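PDB 3RE1: uroporphyrinogen-III synthetase from Pseudomonas syringae pv. tomato, which probably catalyses the cyclisation of the linear tetrapyrrole hydroxymethylbilane to the macrocycle uroporphyrinogen III, a step in porphyrin biosynthesis. Local coordinates for residues L18-A23 with L43-T48; F62-Y67 with R143-R148; S68-V73 with Q95-V100. All coordinates share one frame; numbering follows the deposited sequence.

Contact 1: L18-A23 with L43-T48; sequences LLTRPA and LPLLET
At the C-terminal ends of strands 16-19 and 39-42 of a parallel sheet, the T20–P22 turn leading into helix 23-34 meets L43–L46, the chain running on to strand 47-50. Two backbone hydrogen bonds join the segments. L43 N reaches L19 O at 2.9 Å, nearly along the C=O axis (171° at the oxygen), whereas L45 N approaches T20 O at 2.6 Å from a direction tilted 27° out of the carbonyl plane. Two CA-H...O contacts accompany them: T20 CA lies 3.4 Å from L43 O, and P22 CA 3.2 Å from L46 O. Of the side chains, L45 lays its CD1 branch across T20, 3.5 Å from CG2. T20 OG1 is turned between its own N and carbonyl carbon (chi1 65°) and is hydrogen-bonded to V198 O. P22 CG packs on L46 CB at 4.2 Å, and L18 CD2 on L43 CB. A water accepts from A23 N at 2.7 Å and donates weakly to L46 O, bridging the segments. P22 is the N-cap of helix 23-34, strand 196-198 flanks L18 and T20, and beyond L46 the chain leaves this sheet for strand 47-50, which pairs with strand 166-176.

Contact 2: F62-Y67 with R143-R148; sequences FELLNY and RVLIMR
The torsions of Y67 and L145 set their meeting: CG of Y67 is anti to its carbonyl carbon (chi1 -59°), while CG of L145 is anti to its backbone N (chi1 -180°). The first setting lays the tyrosine ring against strand 143-148, and the second carries the leucine branches outward past the ring. L145 CB sits over the middle of the ring, 3.7 Å from its centroid and only 9° off the normal, a CH-pi contact. From there the two methyls diverge, CD1 to 4.0 Å from Y67 CZ and CD2 to 4.0 Å from Y67 CE2. Obliquely, by the CD1–CE1 side of the ring, R143 CB lies 3.8 Å from Y67 CD1. L64, in the 3-10 turn just before Y67, crosses L145 and M147 at about right angles: its CD2 methyl meets L145 CD2 at 3.6 Å and M147 CE at 3.9 Å. The extended methionine chain carries its CE methyl out to L64. No direct hydrogen bond joins the segments, but one water links them, donating to N66 O and accepting from R143 N at 3.3 Å. The polar ends look elsewhere, R143 NH2 to a salt bridge with D168 OD2 and Y67 OH to the same oxygen. The contact is chiefly apolar: L64, L145 and M147 are buried, and the Y67 ring packs beside them with its hydroxyl at the polar end. D168 OD2 accepts from both polar groups, weakly from the phenol; its negative charge is probably offset by the arginine.

Contact 3: S68-V73 with Q95-V100; sequences SAVIVV and QPWFSV
Backbone hydrogen bonds pair V70 with W97 and I71 with F98 in parallel register. V70 is gripped at both polar atoms: its N donates to P96 O at 3.1 Å, in the carbonyl plane, and its O receives F98 N at 2.8 Å, nearly in line with the carbonyl bond. The next bond, from V72 N to F98 O, is 3.0 Å long, with the donor tilted somewhat from the carbonyl plane. CA-H donors share the same carbonyls, as where W97 CA comes 3.1 Å from V70 O. The two strand axes pass 4.7 Å apart with their directions 26° askew, the gentle twist of a parallel pair.

Aromatic contacts follow on the face bearing V70, V72 and W97. The indole lies alongside V70, pointing the same way. V70 CG1, anti to its backbone N (chi1 171°), stands over the six-membered ring of W97, 3.6 Å from the centroid and 5° off its normal, a CH-pi contact. V72 CG2 reaches W97 CZ3 obliquely at 3.9 Å. M147 of the neighbouring strand 143-148 and L108 of helix 102-110 also touch the indole.

On the other face the contact is edge-on: A69 CB meets F98 CE1 at 3.7 Å, near the plane of the phenyl ring. L133 of helix 131-137 packs on both residues, and R132 on F98. Here W97 and F98, consecutive in sequence, turn to opposite sides of the sheet, each toward a different helix layer. The strand pair belongs to a beta-alpha-beta crossover (strand 69-72, helix 75-88, strand 97-99) in the parallel part of the mixed sheet, with helices on both faces, as in three-layer alpha/beta/alpha domains.

Contact 1 comes first along the chain and stands apart, its centre about 31 Å from that of contact 2 and about 28 Å from that of contact 3, on the opposite side of the chain's centre. The centres of contacts 2 and 3 are about 9 Å apart and the two touch: strands 143-148 and 69-72 are neighbours in the mixed sheet, joined by backbone hydrogen bonding such as M147 N to I71 O. Residues 68-73 follow directly on 62-67, and 95-100 precede 143-148. Strand 47-50 carries the chain from contact 1 into that same sheet. This is consistent with the two-domain build of uroporphyrinogen-III synthases, two alpha/beta lobes around a cleft that probably takes the substrate, as in relatives.

Contact 1: L18-A23 with L43-T48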
loop_
_atom_site.group_PDB
_atom_site.type_symbol
_atom_site.label_atom_id
_atom_site.label_comp_id
_atom_site.label_asym_id
_atom_site.label_seq_id
_atom_site.Cartn_x
_atom_site.Cartn_y
_atom_site.Cartn_z
ATOM N N LEU A 18 9.764 15.161 -1.432
ATOM C CA LEU A 18 10.498 14.079 -0.804
ATOM C C LEU A 18 9.582 12.880 -1.004
ATOM O O LEU A 18 8.370 13.024 -0.893
ATOM C CB LEU A 18 10.643 14.328 0.696
ATOM C CG LEU A 18 11.789 13.624 1.446
ATOM C CD1 LEU A 18 11.363 13.312 2.872
ATOM C CD2 LEU A 18 12.171 12.356 0.791
ATOM N N LEU A 19 10.155 11.723 -1.335
ATOM C CA LEU A 19 9.394 10.511 -1.607
ATOM C C LEU A 19 9.893 9.514 -0.628
ATOM O O LEU A 19 11.101 9.389 -0.430
ATOM C CB LEU A 19 9.619 10.004 -3.016
ATOM C CG LEU A 19 9.310 10.977 -4.159
ATOM C CD1 LEU A 19 9.572 10.303 -5.521
ATOM C CD2 LEU A 19 7.911 11.424 -4.089
ATOM N N THR A 20 8.950 8.814 0.007
ATOM C CA THR A 20 9.286 7.858 1.055
ATOM C C THR A 20 8.973 6.375 0.806
ATOM O O THR A 20 9.348 5.509 1.612
ATOM C CB THR A 20 8.632 8.263 2.362
ATOM O OG1 THR A 20 7.213 8.169 2.212
ATOM C CG2 THR A 20 9.046 9.710 2.739
ATOM N N ARG A 21 8.329 6.070 -0.316
ATOM C CA ARG A 21 8.007 4.681 -0.619
ATOM C C ARG A 21 9.233 3.807 -1.001
ATOM O O ARG A 21 10.368 4.282 -1.007
ATOM C CB ARG A 21 6.929 4.665 -1.698
ATOM C CG ARG A 21 7.401 4.963 -3.077
ATOM C CD ARG A 21 6.202 5.239 -3.924
ATOM N NE ARG A 21 5.632 6.499 -3.497
ATOM C CZ ARG A 21 4.391 6.903 -3.741
ATOM N NH1 ARG A 21 3.558 6.141 -4.424
ATOM N NH2 ARG A 21 3.994 8.081 -3.284
ATOM N N PRO A 22 9.011 2.513 -1.300
ATOM C CA PRO A 22 10.080 1.563 -1.696
ATOM C C PRO A 22 10.952 2.044 -2.836
ATOM O O PRO A 22 10.507 2.800 -3.704
ATOM C CB PRO A 22 9.307 0.308 -2.132
ATOM C CG PRO A 22 8.086 0.351 -1.276
ATOM C CD PRO A 22 7.702 1.833 -1.203
ATOM N N ALA A 23 12.186 1.563 -2.827
ATOM C CA ALA A 23 13.205 1.899 -3.824
ATOM C C ALA A 23 12.739 1.944 -5.277
ATOM O O ALA A 23 12.846 2.989 -5.932
ATOM C CB ALA A 23 14.401 0.949 -3.689
ATOM N N LEU A 43 14.000 8.902 -0.363
ATOM C CA LEU A 43 14.500 8.309 0.870
ATOM C C LEU A 43 13.506 7.187 1.274
ATOM O O LEU A 43 12.540 7.442 1.997
ATOM C CB LEU A 43 14.580 9.368 1.970
ATOM C CG LEU A 43 14.867 8.830 3.373
ATOM C CD1 LEU A 43 16.295 8.341 3.448
ATOM C CD2 LEU A 43 14.649 9.895 4.396
ATOM N N PRO A 44 13.742 5.939 0.807
ATOM C CA PRO A 44 12.846 4.807 1.036
ATOM C C PRO A 44 12.634 4.485 2.514
ATOM O O PRO A 44 13.591 4.306 3.259
ATOM C CB PRO A 44 13.536 3.665 0.296
ATOM C CG PRO A 44 14.992 3.987 0.438
ATOM C CD PRO A 44 15.006 5.488 0.193
ATOM N N LEU A 45 11.368 4.412 2.921
ATOM C CA LEU A 45 11.010 4.135 4.296
ATOM C C LEU A 45 10.438 2.738 4.447
ATOM O O LEU A 45 10.502 2.161 5.529
ATOM C CB LEU A 45 10.014 5.182 4.787
ATOM C CG LEU A 45 10.479 6.641 4.739
ATOM C CD1 LEU A 45 9.436 7.498 5.384
ATOM C CD2 LEU A 45 11.796 6.816 5.466
ATOM N N LEU A 46 9.893 2.199 3.357
ATOM C CA LEU A 46 9.351 0.840 3.335
ATOM C C LEU A 46 10.072 -0.060 2.367
ATOM O O LEU A 46 10.472 0.352 1.289
ATOM C CB LEU A 46 7.885 0.844 2.914
ATOM C CG LEU A 46 6.864 1.383 3.887
ATOM C CD1 LEU A 46 7.078 0.731 5.245
ATOM C CD2 LEU A 46 7.033 2.884 3.946
ATOM N N GLU A 47 10.204 -1.314 2.754
ATOM C CA GLU A 47 10.722 -2.311 1.859
ATOM C C GLU A 47 9.864 -3.548 1.987
ATOM O O GLU A 47 9.353 -3.829 3.072
ATOM C CB GLU A 47 12.153 -2.617 2.234
ATOM C CG GLU A 47 13.156 -1.779 1.469
ATOM C CD GLU A 47 13.373 -2.273 0.045
ATOM O OE1 GLU A 47 12.409 -2.234 -0.761
ATOM O OE2 GLU A 47 14.518 -2.691 -0.269
ATOM N N THR A 48 9.693 -4.278 0.885
ATOM C CA THR A 48 8.855 -5.481 0.895
ATOM C C THR A 48 9.708 -6.735 1.011
ATOM O O THR A 48 10.459 -7.064 0.093
ATOM C CB THR A 48 7.997 -5.578 -0.384
ATOM O OG1 THR A 48 7.715 -4.262 -0.887
ATOM C CG2 THR A 48 6.691 -6.255 -0.068
HETATM O O HOH W 1 13.396 0.710 -0.577
#

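Contact 2: F62-Y67 with R143-R148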
loop_
_atom_site.group_PDB
_atom_site.type_symbol
_atom_site.label_atom_id
_atom_site.label_comp_id
_atom_site.label_asym_id
_atom_site.label_seq_id
_atom_site.Cartn_x
_atom_site.Cartn_y
_atom_site.Cartn_z
ATOM N N PHE A 62 -2.420 -25.914 -0.654
ATOM C CA PHE A 62 -3.002 -27.106 -1.279
ATOM C C PHE A 62 -4.528 -27.228 -1.071
ATOM O O PHE A 62 -5.253 -27.714 -1.957
ATOM C CB PHE A 62 -2.312 -28.369 -0.755
ATOM C CG PHE A 62 -2.742 -29.630 -1.453
ATOM C CD1 PHE A 62 -2.064 -30.069 -2.593
ATOM C CD2 PHE A 62 -3.834 -30.383 -0.986
ATOM C CE1 PHE A 62 -2.437 -31.237 -3.260
ATOM C CE2 PHE A 62 -4.229 -31.548 -1.649
ATOM C CZ PHE A 62 -3.503 -31.987 -2.800
ATOM N N GLU A 63 -5.019 -26.785 0.086
ATOM C CA GLU A 63 -6.460 -26.837 0.338
ATOM C C GLU A 63 -7.256 -25.562 0.061
ATOM O O GLU A 63 -8.315 -25.376 0.630
ATOM C CB GLU A 63 -6.740 -27.343 1.757
ATOM C CG GLU A 63 -6.561 -28.868 1.881
ATOM C CD GLU A 63 -6.999 -29.398 3.228
ATOM O OE1 GLU A 63 -8.221 -29.676 3.410
ATOM O OE2 GLU A 63 -6.113 -29.521 4.110
ATOM N N LEU A 64 -6.750 -24.708 -0.832
ATOM C CA LEU A 64 -7.414 -23.447 -1.209
ATOM C C LEU A 64 -8.882 -23.613 -1.492
ATOM O O LEU A 64 -9.639 -22.701 -1.297
ATOM C CB LEU A 64 -6.767 -22.811 -2.440
ATOM C CG LEU A 64 -5.499 -22.033 -2.171
ATOM C CD1 LEU A 64 -4.987 -21.481 -3.479
ATOM C CD2 LEU A 64 -5.735 -20.933 -1.198
ATOM N N LEU A 65 -9.269 -24.800 -1.933
ATOM C CA LEU A 65 -10.663 -25.065 -2.224
ATOM C C LEU A 65 -11.525 -25.049 -0.984
ATOM O O LEU A 65 -12.740 -24.943 -1.080
ATOM C CB LEU A 65 -10.822 -26.397 -2.948
ATOM C CG LEU A 65 -10.063 -26.576 -4.264
ATOM C CD1 LEU A 65 -10.522 -27.901 -4.908
ATOM C CD2 LEU A 65 -10.265 -25.402 -5.200
ATOM N N ASN A 66 -10.894 -25.140 0.181
ATOM C CA ASN A 66 -11.612 -25.016 1.450
ATOM C C ASN A 66 -12.382 -23.688 1.517
ATOM O O ASN A 66 -13.394 -23.555 2.229
ATOM C CB ASN A 66 -10.650 -25.098 2.647
ATOM C CG ASN A 66 -10.418 -26.519 3.092
ATOM O OD1 ASN A 66 -11.209 -27.397 2.742
ATOM N ND2 ASN A 66 -9.336 -26.767 3.856
ATOM N N TYR A 67 -11.895 -22.712 0.783
ATOM C CA TYR A 67 -12.524 -21.402 0.772
ATOM C C TYR A 67 -13.394 -21.242 -0.468
ATOM O O TYR A 67 -13.108 -21.808 -1.529
ATOM C CB TYR A 67 -11.449 -20.285 0.807
ATOM C CG TYR A 67 -10.576 -20.393 2.039
ATOM C CD1 TYR A 67 -10.922 -19.766 3.229
ATOM C CD2 TYR A 67 -9.458 -21.160 2.027
ATOM C CE1 TYR A 67 -10.179 -19.920 4.366
ATOM C CE2 TYR A 67 -8.682 -21.304 3.150
ATOM C CZ TYR A 67 -9.039 -20.697 4.323
ATOM O OH TYR A 67 -8.222 -20.835 5.442
ATOM N N ARG A 143 -16.279 -19.438 3.743
ATOM C CA ARG A 143 -15.170 -18.673 4.276
ATOM C C ARG A 143 -14.370 -18.031 3.143
ATOM O O ARG A 143 -14.444 -18.447 2.013
ATOM C CB ARG A 143 -14.251 -19.555 5.128
ATOM C CG ARG A 143 -14.963 -20.445 6.108
ATOM C CD ARG A 143 -14.958 -19.921 7.534
ATOM N NE ARG A 143 -13.614 -19.870 8.116
ATOM C CZ ARG A 143 -13.350 -19.455 9.350
ATOM N NH1 ARG A 143 -14.321 -19.060 10.172
ATOM N NH2 ARG A 143 -12.106 -19.433 9.767
ATOM N N VAL A 144 -13.607 -16.997 3.455
ATOM C CA VAL A 144 -12.782 -16.366 2.441
ATOM C C VAL A 144 -11.359 -16.271 2.939
ATOM O O VAL A 144 -11.129 -16.127 4.133
ATOM C CB VAL A 144 -13.262 -14.970 2.085
ATOM C CG1 VAL A 144 -14.691 -15.015 1.623
ATOM C CG2 VAL A 144 -13.117 -14.056 3.297
ATOM N N LEU A 145 -10.401 -16.397 2.030
ATOM C CA LEU A 145 -8.996 -16.351 2.425
ATOM C C LEU A 145 -8.448 -15.068 1.901
ATOM O O LEU A 145 -8.696 -14.719 0.742
ATOM C CB LEU A 145 -8.193 -17.514 1.823
ATOM C CG LEU A 145 -6.708 -17.542 2.195
ATOM C CD1 LEU A 145 -6.522 -17.685 3.692
ATOM C CD2 LEU A 145 -6.093 -18.696 1.570
ATOM N N ILE A 146 -7.732 -14.342 2.746
ATOM C CA ILE A 146 -7.200 -13.033 2.342
ATOM C C ILE A 146 -5.693 -13.126 2.388
ATOM O O ILE A 146 -5.089 -13.455 3.442
ATOM C CB ILE A 146 -7.697 -11.873 3.285
ATOM C CG1 ILE A 146 -9.191 -11.655 3.072
ATOM C CG2 ILE A 146 -6.933 -10.588 3.029
ATOM C CD1 ILE A 146 -9.876 -10.737 4.089
ATOM N N MET A 147 -5.078 -12.881 1.240
ATOM C CA MET A 147 -3.617 -12.930 1.164
ATOM C C MET A 147 -3.094 -11.502 1.228
ATOM O O MET A 147 -3.507 -10.622 0.451
ATOM C CB MET A 147 -3.197 -13.647 -0.106
ATOM C CG MET A 147 -3.511 -15.146 -0.047
ATOM S SD MET A 147 -2.992 -16.049 -1.475
ATOM C CE MET A 147 -4.120 -17.408 -1.401
ATOM N N ARG A 148 -2.205 -11.259 2.184
ATOM C CA ARG A 148 -1.681 -9.932 2.365
ATOM C C ARG A 148 -0.369 -9.930 3.137
ATOM O O ARG A 148 0.299 -10.966 3.255
ATOM C CB ARG A 148 -2.731 -9.056 3.077
ATOM C CG ARG A 148 -3.642 -9.786 4.023
ATOM C CD ARG A 148 -3.155 -9.825 5.439
ATOM N NE ARG A 148 -3.976 -8.970 6.303
ATOM C CZ ARG A 148 -3.837 -8.887 7.625
ATOM N NH1 ARG A 148 -2.908 -9.603 8.264
ATOM N NH2 ARG A 148 -4.615 -8.083 8.313
HETATM O O HOH W 2 -15.971 -22.079 1.836
#

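Contact 3: S68-V73 with Q95-V100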
loop_
_atom_site.group_PDB
_atom_site.type_symbol
_atom_site.label_atom_id
_atom_site.label_comp_id
_atom_site.label_asym_id
_atom_site.label_seq_id
_atom_site.Cartn_x
_atom_site.Cartn_y
_atom_site.Cartn_z
ATOM N N SER A 68 -14.428 -20.427 -0.315
ATOM C CA SER A 68 -15.332 -20.074 -1.378
ATOM C C SER A 68 -14.727 -18.981 -2.213
ATOM O O SER A 68 -15.068 -18.845 -3.379
ATOM C CB SER A 68 -16.643 -19.562 -0.768
ATOM O OG SER A 68 -17.165 -20.502 0.157
ATOM N N ALA A 69 -13.846 -18.183 -1.612
ATOM C CA ALA A 69 -13.228 -17.062 -2.331
ATOM C C ALA A 69 -11.899 -16.656 -1.763
ATOM O O ALA A 69 -11.678 -16.764 -0.561
ATOM C CB ALA A 69 -14.168 -15.842 -2.387
ATOM N N VAL A 70 -11.026 -16.168 -2.648
ATOM C CA VAL A 70 -9.721 -15.692 -2.268
ATOM C C VAL A 70 -9.594 -14.242 -2.668
ATOM O O VAL A 70 -9.803 -13.915 -3.827
ATOM C CB VAL A 70 -8.607 -16.454 -2.995
ATOM C CG1 VAL A 70 -7.268 -15.786 -2.739
ATOM C CG2 VAL A 70 -8.569 -17.858 -2.528
ATOM N N ILE A 71 -9.246 -13.391 -1.704
ATOM C CA ILE A 71 -9.023 -11.958 -1.917
ATOM C C ILE A 71 -7.534 -11.630 -1.751
ATOM O O ILE A 71 -6.874 -12.033 -0.777
ATOM C CB ILE A 71 -9.794 -11.094 -0.850
ATOM C CG1 ILE A 71 -11.297 -11.375 -0.871
ATOM C CG2 ILE A 71 -9.572 -9.632 -1.102
ATOM C CD1 ILE A 71 -12.056 -10.928 0.380
ATOM N N VAL A 72 -7.000 -10.885 -2.692
ATOM C CA VAL A 72 -5.585 -10.489 -2.641
ATOM C C VAL A 72 -5.544 -8.948 -2.575
ATOM O O VAL A 72 -6.137 -8.248 -3.383
ATOM C CB VAL A 72 -4.831 -11.007 -3.868
ATOM C CG1 VAL A 72 -3.342 -10.643 -3.805
ATOM C CG2 VAL A 72 -4.992 -12.498 -3.978
ATOM N N VAL A 73 -4.816 -8.423 -1.617
ATOM C CA VAL A 73 -4.891 -6.992 -1.347
ATOM C C VAL A 73 -3.818 -6.094 -1.959
ATOM O O VAL A 73 -4.081 -4.940 -2.259
ATOM C CB VAL A 73 -4.876 -6.758 0.165
ATOM C CG1 VAL A 73 -3.469 -7.106 0.699
ATOM C CG2 VAL A 73 -5.229 -5.307 0.463
ATOM N N GLN A 95 -11.411 -21.384 -8.732
ATOM C CA GLN A 95 -12.221 -20.738 -7.711
ATOM C C GLN A 95 -12.179 -19.214 -7.885
ATOM O O GLN A 95 -11.219 -18.678 -8.448
ATOM C CB GLN A 95 -11.751 -21.157 -6.311
ATOM C CG GLN A 95 -10.772 -20.243 -5.653
ATOM C CD GLN A 95 -10.124 -20.852 -4.409
ATOM O OE1 GLN A 95 -10.805 -21.356 -3.495
ATOM N NE2 GLN A 95 -8.793 -20.796 -4.373
ATOM N N PRO A 96 -13.226 -18.507 -7.404
ATOM C CA PRO A 96 -13.299 -17.042 -7.502
ATOM C C PRO A 96 -12.200 -16.370 -6.717
ATOM O O PRO A 96 -11.949 -16.716 -5.559
ATOM C CB PRO A 96 -14.672 -16.717 -6.929
ATOM C CG PRO A 96 -15.472 -17.965 -7.152
ATOM C CD PRO A 96 -14.486 -19.065 -6.880
ATOM N N TRP A 97 -11.517 -15.440 -7.378
ATOM C CA TRP A 97 -10.431 -14.666 -6.794
ATOM C C TRP A 97 -10.781 -13.207 -7.051
ATOM O O TRP A 97 -11.337 -12.872 -8.106
ATOM C CB TRP A 97 -9.097 -15.015 -7.466
ATOM C CG TRP A 97 -8.442 -16.261 -6.932
ATOM C CD1 TRP A 97 -9.000 -17.506 -6.821
ATOM C CD2 TRP A 97 -7.103 -16.379 -6.433
ATOM N NE1 TRP A 97 -8.098 -18.377 -6.257
ATOM C CE2 TRP A 97 -6.925 -17.710 -6.028
ATOM C CE3 TRP A 97 -6.046 -15.484 -6.287
ATOM C CZ2 TRP A 97 -5.720 -18.167 -5.468
ATOM C CZ3 TRP A 97 -4.843 -15.946 -5.729
ATOM C CH2 TRP A 97 -4.699 -17.265 -5.325
ATOM N N PHE A 98 -10.453 -12.336 -6.096
ATOM C CA PHE A 98 -10.767 -10.931 -6.238
ATOM C C PHE A 98 -9.622 -10.053 -5.811
ATOM O O PHE A 98 -8.721 -10.506 -5.085
ATOM C CB PHE A 98 -12.022 -10.619 -5.415
ATOM C CG PHE A 98 -13.177 -11.538 -5.711
ATOM C CD1 PHE A 98 -13.275 -12.757 -5.093
ATOM C CD2 PHE A 98 -14.145 -11.201 -6.654
ATOM C CE1 PHE A 98 -14.339 -13.622 -5.372
ATOM C CE2 PHE A 98 -15.224 -12.071 -6.921
ATOM C CZ PHE A 98 -15.305 -13.272 -6.280
ATOM N N SER A 99 -9.680 -8.786 -6.240
ATOM C CA SER A 99 -8.711 -7.738 -5.842
ATOM C C SER A 99 -9.422 -6.404 -5.744
ATOM O O SER A 99 -10.519 -6.238 -6.283
ATOM C CB SER A 99 -7.599 -7.612 -6.887
ATOM O OG SER A 99 -8.145 -7.447 -8.194
ATOM N N VAL A 100 -8.794 -5.442 -5.076
ATOM C CA VAL A 100 -9.378 -4.107 -4.950
ATOM C C VAL A 100 -9.161 -3.350 -6.257
ATOM O O VAL A 100 -10.122 -2.844 -6.866
ATOM C CB VAL A 100 -8.752 -3.328 -3.780
ATOM C CG1 VAL A 100 -9.274 -3.873 -2.446
ATOM C CG2 VAL A 100 -7.218 -3.434 -3.839
#